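Long-range contact in putative flagellar protein FliS (Parabacteroides merdae ATCC 43184, PDB 4YOK), which is of unknown function but contains a transthyretin-like (prealbumin-like) N-terminal domain followed by a second beta-rich domain: residues A31-L36 against T69-N74. Residues are numbered along the deposited sequence; the frame is centred on the assembly and turned at random. Where two conformers were deposited one is given.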
# COMPACT_ATOMS: atom_id res chain seq x y z
N ALA A 31 -5.30 7.10 3.30
CA ALA A 31 -4.19 7.38 2.39
C ALA A 31 -4.47 6.94 0.95
O ALA A 31 -4.13 7.69 0.01
CB ALA A 31 -2.94 6.72 2.87
N VAL A 32 -5.06 5.74 0.77
CA VAL A 32 -5.33 5.17 -0.55
C VAL A 32 -6.81 4.82 -0.66
O VAL A 32 -7.35 4.07 0.17
CB VAL A 32 -4.42 3.95 -0.86
CG1 VAL A 32 -4.70 3.38 -2.26
CG2 VAL A 32 -2.95 4.32 -0.71
N GLN A 33 -7.46 5.39 -1.70
CA GLN A 33 -8.88 5.19 -1.94
C GLN A 33 -9.18 4.74 -3.33
O GLN A 33 -8.47 5.09 -4.28
CB GLN A 33 -9.64 6.50 -1.69
CG GLN A 33 -9.60 6.95 -0.23
CD GLN A 33 -10.10 8.36 -0.03
OE1 GLN A 33 -9.39 9.23 0.49
NE2 GLN A 33 -11.33 8.62 -0.43
N LEU A 34 -10.28 4.00 -3.47
CA LEU A 34 -10.85 3.62 -4.76
C LEU A 34 -12.24 4.21 -4.81
O LEU A 34 -12.76 4.68 -3.79
CB LEU A 34 -10.90 2.10 -4.98
CG LEU A 34 -9.58 1.33 -4.84
CD1 LEU A 34 -9.83 -0.13 -5.01
CD2 LEU A 34 -8.51 1.83 -5.83
N GLN A 35 -12.86 4.21 -5.99
CA GLN A 35 -14.21 4.77 -6.10
C GLN A 35 -15.11 3.79 -6.79
O GLN A 35 -14.68 3.13 -7.74
CB GLN A 35 -14.17 6.11 -6.85
CG GLN A 35 -13.50 7.22 -6.03
CD GLN A 35 -13.45 8.50 -6.80
OE1 GLN A 35 -12.70 8.64 -7.76
NE2 GLN A 35 -14.31 9.43 -6.43
N LEU A 36 -16.34 3.65 -6.30
CA LEU A 36 -17.36 2.76 -6.89
C LEU A 36 -18.42 3.62 -7.53
O LEU A 36 -19.08 4.38 -6.82
CB LEU A 36 -17.97 1.84 -5.81
CG LEU A 36 -17.18 0.59 -5.45
CD1 LEU A 36 -17.59 0.08 -4.08
CD2 LEU A 36 -17.40 -0.52 -6.48
N THR A 69 -12.96 1.94 -9.66
CA THR A 69 -11.82 2.62 -10.28
C THR A 69 -10.87 3.23 -9.25
O THR A 69 -11.23 3.39 -8.08
CB THR A 69 -12.31 3.69 -11.30
OG1 THR A 69 -11.21 4.18 -12.06
CG2 THR A 69 -13.01 4.85 -10.64
N THR A 70 -9.65 3.60 -9.72
CA THR A 70 -8.68 4.28 -8.86
C THR A 70 -9.15 5.74 -8.76
O THR A 70 -9.95 6.20 -9.58
CB THR A 70 -7.27 4.17 -9.43
OG1 THR A 70 -7.26 4.67 -10.78
CG2 THR A 70 -6.70 2.78 -9.32
N ARG A 71 -8.66 6.45 -7.76
CA ARG A 71 -8.93 7.88 -7.58
C ARG A 71 -7.80 8.63 -8.30
O ARG A 71 -6.63 8.25 -8.17
CB ARG A 71 -8.99 8.19 -6.08
CG ARG A 71 -9.38 9.63 -5.75
CD ARG A 71 -9.48 9.81 -4.24
NE ARG A 71 -9.33 11.21 -3.83
CZ ARG A 71 -10.34 12.05 -3.65
NH1 ARG A 71 -11.59 11.66 -3.85
NH2 ARG A 71 -10.11 13.30 -3.27
N ASP A 72 -8.16 9.66 -9.08
CA ASP A 72 -7.21 10.46 -9.87
C ASP A 72 -6.00 10.93 -9.04
O ASP A 72 -6.17 11.55 -7.99
CB ASP A 72 -7.94 11.67 -10.50
CG ASP A 72 -7.04 12.67 -11.23
OD1 ASP A 72 -6.34 12.26 -12.18
OD2 ASP A 72 -7.08 13.87 -10.87
N GLY A 73 -4.80 10.55 -9.49
CA GLY A 73 -3.52 10.91 -8.90
C GLY A 73 -3.18 10.30 -7.55
O GLY A 73 -2.19 10.68 -6.93
N ASN A 74 -4.01 9.36 -7.06
CA ASN A 74 -3.85 8.76 -5.74
C ASN A 74 -3.34 7.31 -5.82
O ASN A 74 -4.06 6.42 -6.31
CB ASN A 74 -5.20 8.82 -4.98
CG ASN A 74 -5.21 8.23 -3.57
OD1 ASN A 74 -6.16 7.57 -3.17
ND2 ASN A 74 -4.16 8.45 -2.77
O HOH W 1 -6.61 5.32 -6.21
O HOH W 2 -10.87 10.40 -9.28
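With CG anti to its backbone N (chi1 180°), N74 sends its amide toward the backbone of A31-Q33, and R71, anti as well (chi1 -175°), runs its extended chain past Q33, CD toward Q33 CB, and crosses Q35 at a slant. The N74 amide straddles V32, gripping the backbone on both sides of it as the N-H and C=O of a single residue in a parallel strand would: ND2 donates to A31 O (2.9 Å), in plane with both groups, while OD1 accepts from Q33 N (2.9 Å). ND2 also bonds to D193 OD2, so three bonds hold the buried amide. Further along, Q35 and T69 form an antiparallel hydrogen-bonded pair, Q35 N to T69 O and T69 N to Q35 O both 2.8 Å. Between these two grips the backbones part, and a water bridges them, donating to Q33 O (2.7 Å) and N74 O and accepting from R71 N. R71 CB lies 3.6 Å from Q33 O. A second water links Q35 OE1 to D72 N. L34 CD2 meets T70 CG2 at 4.0 Å and joins F57 and L68 in the core. Beyond the paired residues the type II turn R71-N74 continues the contact through the N74 amide, beside the central strands 33-37 and 64-70 of a four-stranded antiparallel sheet in the prealbumin-like domain.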